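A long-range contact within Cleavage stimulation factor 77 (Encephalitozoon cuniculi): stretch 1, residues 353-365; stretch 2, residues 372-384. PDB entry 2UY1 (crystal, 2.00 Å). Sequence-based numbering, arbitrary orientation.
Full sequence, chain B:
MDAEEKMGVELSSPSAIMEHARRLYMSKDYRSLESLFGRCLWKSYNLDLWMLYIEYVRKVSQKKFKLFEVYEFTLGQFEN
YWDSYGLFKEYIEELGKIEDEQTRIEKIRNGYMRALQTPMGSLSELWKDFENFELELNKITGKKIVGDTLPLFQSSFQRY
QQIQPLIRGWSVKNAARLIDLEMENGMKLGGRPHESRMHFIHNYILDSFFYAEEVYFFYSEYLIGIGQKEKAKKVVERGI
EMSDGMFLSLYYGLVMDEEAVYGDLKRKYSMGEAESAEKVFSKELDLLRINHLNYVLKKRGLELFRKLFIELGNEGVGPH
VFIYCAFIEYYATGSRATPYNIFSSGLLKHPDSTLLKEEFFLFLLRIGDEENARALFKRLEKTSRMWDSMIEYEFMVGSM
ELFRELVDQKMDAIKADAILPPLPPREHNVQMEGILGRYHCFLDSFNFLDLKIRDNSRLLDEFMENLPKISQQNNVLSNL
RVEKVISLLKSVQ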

ATOM      1  N   SER B 353      -3.524   7.009  20.925  1.00 24.15           N
ATOM      2  CA  SER B 353      -2.648   6.198  20.070  1.00 21.83           C
ATOM      3  C   SER B 353      -3.448   5.662  18.854  1.00 21.41           C
ATOM      4  O   SER B 353      -4.195   4.737  18.997  1.00 20.82           O
ATOM      5  CB  SER B 353      -2.093   4.995  20.855  1.00 22.87           C
ATOM      6  OG  SER B 353      -1.275   4.149  20.015  1.00 19.23           O
ATOM      7  N   THR B 354      -3.250   6.233  17.682  1.00 19.91           N
ATOM      8  CA  THR B 354      -3.922   5.772  16.459  1.00 20.76           C
ATOM      9  C   THR B 354      -3.503   4.305  16.097  1.00 20.37           C
ATOM     10  O   THR B 354      -4.323   3.441  15.674  1.00 18.30           O
ATOM     11  CB  THR B 354      -3.587   6.748  15.361  1.00 21.69           C
ATOM     12  OG1 THR B 354      -4.281   7.992  15.609  1.00 24.29           O
ATOM     13  CG2 THR B 354      -3.902   6.135  13.919  1.00 21.88           C
ATOM     14  N   LEU B 355      -2.226   4.023  16.315  1.00 20.46           N
ATOM     15  CA  LEU B 355      -1.713   2.652  16.224  1.00 21.11           C
ATOM     16  C   LEU B 355      -2.553   1.665  16.966  1.00 20.72           C
ATOM     17  O   LEU B 355      -2.933   0.649  16.435  1.00 23.04           O
ATOM     18  CB  LEU B 355      -0.309   2.568  16.826  1.00 21.75           C
ATOM     19  CG  LEU B 355       0.292   1.159  16.781  1.00 24.03           C
ATOM     20  CD1 LEU B 355       0.487   0.665  15.300  1.00 19.90           C
ATOM     21  CD2 LEU B 355       1.592   1.227  17.565  1.00 26.97           C
ATOM     22  N   LEU B 356      -2.809   1.910  18.240  1.00 22.16           N
ATOM     23  CA  LEU B 356      -3.548   0.905  19.023  1.00 22.20           C
ATOM     24  C   LEU B 356      -5.016   0.846  18.542  1.00 21.36           C
ATOM     25  O   LEU B 356      -5.662  -0.213  18.583  1.00 21.02           O
ATOM     26  CB  LEU B 356      -3.469   1.339  20.506  1.00 22.72           C
ATOM     27  CG  LEU B 356      -3.513   0.683  21.891  1.00 23.91           C
ATOM     28  CD1 LEU B 356      -2.778  -0.635  22.066  1.00 23.17           C
ATOM     29  CD2 LEU B 356      -2.831   1.685  22.796  1.00 23.71           C
ATOM     30  N   LYS B 357      -5.578   2.017  18.220  1.00 19.77           N
ATOM     31  CA  LYS B 357      -6.963   2.098  17.770  1.00 19.65           C
ATOM     32  C   LYS B 357      -7.189   1.270  16.485  1.00 19.24           C
ATOM     33  O   LYS B 357      -8.108   0.409  16.419  1.00 20.23           O
ATOM     34  CB  LYS B 357      -7.383   3.546  17.582  1.00 20.77           C
ATOM     35  CG  LYS B 357      -7.512   4.349  18.879  1.00 19.82           C
ATOM     36  CD  LYS B 357      -7.927   5.823  18.576  1.00 20.17           C
ATOM     37  CE  LYS B 357      -7.617   6.756  19.805  1.00 20.64           C
ATOM     38  NZ  LYS B 357      -7.411   8.191  19.305  1.00 24.94           N
ATOM     39  N   GLU B 358      -6.314   1.465  15.513  1.00 16.40           N
ATOM     40  CA  GLU B 358      -6.351   0.739  14.244  1.00 16.86           C
ATOM     41  C   GLU B 358      -6.023  -0.733  14.354  1.00 17.85           C
ATOM     42  O   GLU B 358      -6.701  -1.551  13.738  1.00 16.36           O
ATOM     43  CB  GLU B 358      -5.456   1.411  13.187  1.00 16.62           C
ATOM     44  CG  GLU B 358      -5.421   0.698  11.804  1.00 17.09           C
ATOM     45  CD  GLU B 358      -4.743   1.519  10.700  1.00 15.45           C
ATOM     46  OE1 GLU B 358      -5.203   2.644  10.345  1.00 15.04           O
ATOM     47  OE2 GLU B 358      -3.781   0.992  10.105  1.00 14.79           O
ATOM     48  N   GLU B 359      -4.970  -1.065  15.118  1.00 17.95           N
ATOM     49  CA  GLU B 359      -4.541  -2.436  15.257  1.00 17.59           C
ATOM     50  C   GLU B 359      -5.541  -3.202  16.069  1.00 17.41           C
ATOM     51  O   GLU B 359      -5.665  -4.352  15.804  1.00 17.27           O
ATOM     52  CB  GLU B 359      -3.152  -2.565  15.911  1.00 20.40           C
ATOM     53  CG  GLU B 359      -1.949  -2.114  15.068  1.00 20.06           C
ATOM     54  CD  GLU B 359      -1.697  -2.959  13.813  1.00 23.05           C
ATOM     55  OE1 GLU B 359      -1.935  -4.165  13.894  1.00 21.76           O
ATOM     56  OE2 GLU B 359      -1.264  -2.423  12.748  1.00 24.65           O
ATOM     57  N   PHE B 360      -6.221  -2.561  17.041  1.00 15.79           N
ATOM     58  CA  PHE B 360      -7.308  -3.188  17.838  1.00 14.72           C
ATOM     59  C   PHE B 360      -8.525  -3.449  16.941  1.00 15.27           C
ATOM     60  O   PHE B 360      -9.067  -4.511  16.997  1.00 17.12           O
ATOM     61  CB  PHE B 360      -7.769  -2.246  18.965  1.00 12.04           C
ATOM     62  CG  PHE B 360      -8.690  -2.865  20.027  1.00 16.97           C
ATOM     63  CD1 PHE B 360      -8.984  -4.207  20.064  1.00 18.69           C
ATOM     64  CD2 PHE B 360      -9.218  -2.040  21.055  1.00 17.67           C
ATOM     65  CE1 PHE B 360      -9.802  -4.751  21.041  1.00 13.78           C
ATOM     66  CE2 PHE B 360     -10.035  -2.562  22.016  1.00 17.22           C
ATOM     67  CZ  PHE B 360     -10.355  -3.906  22.007  1.00 15.11           C
ATOM     68  N   PHE B 361      -8.980  -2.454  16.189  1.00 13.98           N
ATOM     69  CA  PHE B 361     -10.131  -2.662  15.345  1.00 14.69           C
ATOM     70  C   PHE B 361      -9.891  -3.731  14.317  1.00 13.80           C
ATOM     71  O   PHE B 361     -10.742  -4.582  14.118  1.00 16.54           O
ATOM     72  CB  PHE B 361     -10.639  -1.365  14.717  1.00 13.24           C
ATOM     73  CG  PHE B 361     -11.699  -1.604  13.655  1.00 14.32           C
ATOM     74  CD1 PHE B 361     -12.986  -2.086  14.030  1.00 10.09           C
ATOM     75  CD2 PHE B 361     -11.396  -1.421  12.304  1.00 10.25           C
ATOM     76  CE1 PHE B 361     -13.991  -2.394  13.055  1.00 14.63           C
ATOM     77  CE2 PHE B 361     -12.405  -1.701  11.309  1.00 13.65           C
ATOM     78  CZ  PHE B 361     -13.715  -2.178  11.741  1.00  9.08           C
ATOM     79  N   LEU B 362      -8.742  -3.719  13.678  1.00 14.74           N
ATOM     80  CA  LEU B 362      -8.505  -4.605  12.515  1.00 15.89           C
ATOM     81  C   LEU B 362      -8.237  -6.024  12.972  1.00 15.98           C
ATOM     82  O   LEU B 362      -8.531  -7.004  12.279  1.00 12.89           O
ATOM     83  CB  LEU B 362      -7.348  -4.124  11.649  1.00 15.42           C
ATOM     84  CG  LEU B 362      -7.540  -2.802  10.872  1.00 14.87           C
ATOM     85  CD1 LEU B 362      -6.236  -2.439  10.215  1.00 19.26           C
ATOM     86  CD2 LEU B 362      -8.703  -2.804   9.800  1.00 16.37           C
ATOM     87  N   PHE B 363      -7.655  -6.121  14.170  1.00 17.99           N
ATOM     88  CA  PHE B 363      -7.508  -7.398  14.849  1.00 17.11           C
ATOM     89  C   PHE B 363      -8.904  -7.946  15.134  1.00 15.96           C
ATOM     90  O   PHE B 363      -9.178  -9.101  14.934  1.00 17.06           O
ATOM     91  CB  PHE B 363      -6.797  -7.225  16.203  1.00 16.20           C
ATOM     92  CG  PHE B 363      -6.879  -8.456  17.077  1.00 17.02           C
ATOM     93  CD1 PHE B 363      -6.071  -9.581  16.813  1.00 17.25           C
ATOM     94  CD2 PHE B 363      -7.717  -8.492  18.173  1.00 18.57           C
ATOM     95  CE1 PHE B 363      -6.155 -10.737  17.634  1.00 16.52           C
ATOM     96  CE2 PHE B 363      -7.828  -9.650  18.983  1.00 18.71           C
ATOM     97  CZ  PHE B 363      -7.051 -10.777  18.706  1.00 16.40           C
ATOM     98  N   LEU B 364      -9.800  -7.160  15.702  1.00 16.91           N
ATOM     99  CA  LEU B 364     -11.121  -7.797  15.995  1.00 16.06           C
ATOM    100  C   LEU B 364     -11.855  -8.221  14.679  1.00 16.60           C
ATOM    101  O   LEU B 364     -12.555  -9.228  14.593  1.00 16.88           O
ATOM    102  CB  LEU B 364     -11.991  -6.815  16.799  1.00 16.90           C
ATOM    103  CG  LEU B 364     -11.525  -6.529  18.239  1.00 14.07           C
ATOM    104  CD1 LEU B 364     -12.419  -5.454  18.860  1.00 14.61           C
ATOM    105  CD2 LEU B 364     -11.569  -7.814  19.110  1.00 16.68           C
ATOM    106  N   LEU B 365     -11.767  -7.406  13.661  1.00 16.99           N
ATOM    107  CA  LEU B 365     -12.491  -7.735  12.434  1.00 17.79           C
ATOM    108  C   LEU B 365     -11.831  -8.980  11.764  1.00 18.54           C
ATOM    109  O   LEU B 365     -12.536  -9.905  11.299  1.00 16.89           O
ATOM    110  CB  LEU B 365     -12.485  -6.496  11.525  1.00 18.46           C
ATOM    111  CG  LEU B 365     -13.440  -6.405  10.349  1.00 19.84           C
ATOM    112  CD1 LEU B 365     -14.795  -6.140  10.879  1.00 14.31           C
ATOM    113  CD2 LEU B 365     -12.872  -5.293   9.410  1.00 18.86           C
ATOM    114  N   ASN B 372     -17.981  -7.260  18.698  1.00 22.36           N
ATOM    115  CA  ASN B 372     -17.021  -6.401  19.358  1.00 22.61           C
ATOM    116  C   ASN B 372     -16.358  -5.386  18.456  1.00 21.67           C
ATOM    117  O   ASN B 372     -16.164  -4.231  18.866  1.00 20.16           O
ATOM    118  CB  ASN B 372     -15.955  -7.212  20.105  1.00 21.49           C
ATOM    119  CG  ASN B 372     -16.528  -7.873  21.322  1.00 25.07           C
ATOM    120  OD1 ASN B 372     -17.575  -7.232  21.920  1.00 25.84           O
ATOM    121  ND2 ASN B 372     -16.072  -8.941  21.722  1.00 22.48           N
ATOM    122  N   ALA B 373     -15.996  -5.844  17.257  1.00 20.99           N
ATOM    123  CA  ALA B 373     -15.421  -4.974  16.252  1.00 20.40           C
ATOM    124  C   ALA B 373     -16.338  -3.796  16.020  1.00 20.37           C
ATOM    125  O   ALA B 373     -15.884  -2.641  16.029  1.00 21.13           O
ATOM    126  CB  ALA B 373     -15.122  -5.758  14.922  1.00 19.55           C
ATOM    127  N   ARG B 374     -17.623  -4.062  15.824  1.00 21.76           N
ATOM    128  CA  ARG B 374     -18.579  -3.014  15.461  1.00 22.33           C
ATOM    129  C   ARG B 374     -18.805  -1.994  16.578  1.00 23.11           C
ATOM    130  O   ARG B 374     -18.814  -0.785  16.321  1.00 23.26           O
ATOM    131  CB  ARG B 374     -19.922  -3.595  15.038  1.00 22.77           C
ATOM    132  CG  ARG B 374     -19.943  -4.292  13.703  1.00 22.91           C
ATOM    133  CD  ARG B 374     -21.296  -5.005  13.621  1.00 26.85           C
ATOM    134  NE  ARG B 374     -21.564  -5.665  12.343  1.00 31.48           N
ATOM    135  CZ  ARG B 374     -21.671  -5.055  11.168  1.00 31.46           C
ATOM    136  NH1 ARG B 374     -21.496  -3.747  11.054  1.00 36.55           N
ATOM    137  NH2 ARG B 374     -21.947  -5.758  10.082  1.00 30.47           N
ATOM    138  N   ALA B 375     -18.948  -2.488  17.802  1.00 22.71           N
ATOM    139  CA  ALA B 375     -19.028  -1.621  18.995  1.00 23.96           C
ATOM    140  C   ALA B 375     -17.801  -0.753  19.214  1.00 23.65           C
ATOM    141  O   ALA B 375     -17.921   0.406  19.648  1.00 24.47           O
ATOM    142  CB  ALA B 375     -19.281  -2.467  20.236  1.00 22.28           C
ATOM    143  N   LEU B 376     -16.613  -1.308  18.955  1.00 23.89           N
ATOM    144  CA  LEU B 376     -15.384  -0.528  19.100  1.00 22.31           C
ATOM    145  C   LEU B 376     -15.309   0.607  18.033  1.00 22.78           C
ATOM    146  O   LEU B 376     -15.010   1.781  18.379  1.00 22.36           O
ATOM    147  CB  LEU B 376     -14.137  -1.427  19.088  1.00 22.84           C
ATOM    148  CG  LEU B 376     -12.789  -0.710  19.171  1.00 23.06           C
ATOM    149  CD1 LEU B 376     -12.563  -0.080  20.619  1.00 16.95           C
ATOM    150  CD2 LEU B 376     -11.617  -1.605  18.717  1.00 20.09           C
ATOM    151  N   PHE B 377     -15.544   0.245  16.764  1.00 21.32           N
ATOM    152  CA  PHE B 377     -15.601   1.198  15.648  1.00 20.93           C
ATOM    153  C   PHE B 377     -16.504   2.399  15.958  1.00 21.98           C
ATOM    154  O   PHE B 377     -16.099   3.526  15.679  1.00 21.31           O
ATOM    155  CB  PHE B 377     -16.086   0.469  14.395  1.00 20.03           C
ATOM    156  CG  PHE B 377     -15.991   1.266  13.109  1.00 19.10           C
ATOM    157  CD1 PHE B 377     -14.788   1.350  12.383  1.00 17.86           C
ATOM    158  CD2 PHE B 377     -17.142   1.887  12.582  1.00 19.85           C
ATOM    159  CE1 PHE B 377     -14.729   2.079  11.159  1.00 14.71           C
ATOM    160  CE2 PHE B 377     -17.096   2.576  11.376  1.00 18.95           C
ATOM    161  CZ  PHE B 377     -15.886   2.668  10.658  1.00 15.13           C
ATOM    162  N   LYS B 378     -17.703   2.154  16.534  1.00 21.99           N
ATOM    163  CA  LYS B 378     -18.674   3.193  16.941  1.00 23.49           C
ATOM    164  C   LYS B 378     -18.142   4.207  17.956  1.00 24.05           C
ATOM    165  O   LYS B 378     -18.373   5.387  17.795  1.00 25.19           O
ATOM    166  CB  LYS B 378     -19.997   2.602  17.427  1.00 21.92           C
ATOM    167  CG  LYS B 378     -20.853   1.969  16.332  1.00 26.42           C
ATOM    168  CD  LYS B 378     -21.931   1.084  16.944  1.00 25.94           C
ATOM    169  CE  LYS B 378     -22.808   0.440  15.911  1.00 28.89           C
ATOM    170  NZ  LYS B 378     -23.258  -0.941  16.452  1.00 30.19           N
ATOM    171  N   ARG B 379     -17.346   3.740  18.906  1.00 24.95           N
ATOM    172  CA  ARG B 379     -16.672   4.546  19.942  1.00 25.68           C
ATOM    173  C   ARG B 379     -15.370   5.273  19.569  1.00 26.71           C
ATOM    174  O   ARG B 379     -14.920   6.163  20.327  1.00 26.59           O
ATOM    175  CB  ARG B 379     -16.209   3.615  21.040  1.00 27.26           C
ATOM    176  CG  ARG B 379     -17.245   2.759  21.673  1.00 28.78           C
ATOM    177  CD  ARG B 379     -16.484   1.822  22.611  1.00 34.60           C
ATOM    178  NE  ARG B 379     -15.290   2.501  23.019  1.00 33.16           N
ATOM    179  CZ  ARG B 379     -14.139   1.952  23.425  1.00 34.91           C
ATOM    180  NH1 ARG B 379     -13.986   0.651  23.493  1.00 32.96           N
ATOM    181  NH2 ARG B 379     -13.136   2.759  23.787  1.00 31.72           N
ATOM    182  N   LEU B 380     -14.695   4.829  18.515  1.00 25.21           N
ATOM    183  CA  LEU B 380     -13.379   5.381  18.217  1.00 25.44           C
ATOM    184  C   LEU B 380     -13.379   6.386  17.066  1.00 25.28           C
ATOM    185  O   LEU B 380     -14.319   6.406  16.254  1.00 23.91           O
ATOM    186  CB  LEU B 380     -12.396   4.264  17.839  1.00 26.28           C
ATOM    187  CG  LEU B 380     -11.961   3.107  18.732  1.00 26.43           C
ATOM    188  CD1 LEU B 380     -11.186   2.177  17.819  1.00 28.65           C
ATOM    189  CD2 LEU B 380     -11.127   3.564  19.947  1.00 30.48           C
ATOM    190  N   GLU B 381     -12.301   7.196  17.015  1.00 23.84           N
ATOM    191  CA  GLU B 381     -11.927   7.964  15.865  1.00 24.57           C
ATOM    192  C   GLU B 381     -11.194   7.009  14.914  1.00 23.14           C
ATOM    193  O   GLU B 381     -10.682   5.996  15.362  1.00 23.32           O
ATOM    194  CB  GLU B 381     -10.989   9.085  16.278  1.00 25.43           C
ATOM    195  CG  GLU B 381     -11.410   9.760  17.553  1.00 31.43           C
ATOM    196  CD  GLU B 381     -10.688  11.050  17.759  1.00 36.86           C
ATOM    197  OE1 GLU B 381     -11.238  12.099  17.356  1.00 41.43           O
ATOM    198  OE2 GLU B 381      -9.575  11.025  18.301  1.00 39.76           O
ATOM    199  N   LYS B 382     -11.173   7.328  13.636  1.00 20.81           N
ATOM    200  CA  LYS B 382     -10.841   6.359  12.594  1.00 20.57           C
ATOM    201  C   LYS B 382      -9.893   6.900  11.555  1.00 19.97           C
ATOM    202  O   LYS B 382      -9.948   8.081  11.166  1.00 20.78           O
ATOM    203  CB  LYS B 382     -12.153   5.881  11.953  1.00 20.87           C
ATOM    204  CG  LYS B 382     -13.117   5.402  13.035  1.00 22.05           C
ATOM    205  CD  LYS B 382     -14.409   5.042  12.570  1.00 19.99           C
ATOM    206  CE  LYS B 382     -15.405   5.989  12.946  1.00 17.83           C
ATOM    207  NZ  LYS B 382     -15.993   5.755  14.239  1.00 21.62           N
ATOM    208  N   THR B 383      -8.974   6.037  11.132  1.00 18.93           N
ATOM    209  CA  THR B 383      -8.132   6.285  10.011  1.00 19.16           C
ATOM    210  C   THR B 383      -8.931   5.893   8.765  1.00 18.86           C
ATOM    211  O   THR B 383      -9.937   5.237   8.911  1.00 18.05           O
ATOM    212  CB  THR B 383      -6.849   5.381  10.111  1.00 19.57           C
ATOM    213  OG1 THR B 383      -7.270   4.010  10.195  1.00 16.13           O
ATOM    214  CG2 THR B 383      -5.980   5.759  11.342  1.00 17.26           C
ATOM    215  N   SER B 384      -8.475   6.301   7.570  1.00 19.26           N
ATOM    216  CA  SER B 384      -9.137   5.907   6.308  1.00 19.58           C
ATOM    217  C   SER B 384      -9.098   4.411   6.198  1.00 18.76           C
ATOM    218  O   SER B 384     -10.017   3.864   5.662  1.00 18.34           O
ATOM    219  CB  SER B 384      -8.459   6.384   5.014  1.00 17.81           C
ATOM    220  OG  SER B 384      -8.232   7.758   4.995  1.00 23.71           O
TER

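Two helices, 354-365 and 372-379, pack side by side and run nearly antiparallel: their axes approach to 8.8 Å and their N-to-C directions differ by 155°. The pairing of nearest CA atoms follows from this, with L364 CA lying 5.2 Å from A373 CA at one end and K357 CA 7.2 Å from L380 CA towards the other. Together the stretches bury 672 Å², and three residues cover the most: F361 (83 Å²), K357 (76 Å²) and L376 (73 Å²).

F361 leaves its helix sideways, but with chi1 at 171° (t) its ring comes nearer to the second helix. The ring meets that helix in two ways. Near the plane of the ring, at its edge, F361 CE1 lies 3.5 Å from A373 O, an oxygen already engaged by F377 N within the helix at 3.0 Å. Over one face sits F377, whose CD1 is 3.7 Å from F361 CZ; the ring centroids are 5.1 Å apart and the planes are inclined at 42°, an oblique arrangement. A flat, apolar side chain can thus contact both the backbone and a neighbouring ring.

L376 points toward the first helix, and its CD2 methyl is the focus of the packing there. L376 CD2 lies 3.6 Å from the centroid of the F360 ring and 22° off the ring normal, which places it over the face and identifies a CH-pi contact; the closest ring atom, F360 CD2, is 3.4 Å from L376 CD2. L376 CD2 is also 4.1 Å from F361 CB and 3.9 Å from L364 CD1, so one branched side chain touches three residues of the opposing helix.

The tight CA spacing at L364 and A373 is matched by a small side chain. A373 CB points toward the first helix and lies 3.8 Å from L364 CB, while L365 CD1 approaches A373 CB to 4.1 Å. A methyl group is enough to fill this position, and 69 Å² of A373 is covered.

K357 combines apolar and charged contacts. K357 CG is 3.9 Å from L380 CD2, and K357 O is 3.8 Å from L380 CD1, so the aliphatic part of the lysine packs against the leucine that follows the second helix. The extended chain, with chi2 to chi4 all t, carries K357 NZ to 3.7 Å from E381 OE2, a long salt bridge. E381 O, by contrast, is buried by the contact without a partner in the model.

Beyond L380, T383 adds the one hydrogen bond between the stretches. T383 OG1 donates to E358 OE1 at 2.5 Å, a very short distance, and the extended chi1 and chi2 of E358 (both t) bring its carboxylate within reach. T383 OG1 also caps a backbone N just past the stretch, so a single hydroxyl serves both purposes. Its methyl is used too: T383 CG2 lies 3.3 Å from T354 CG2, a close apolar contact beside the polar one.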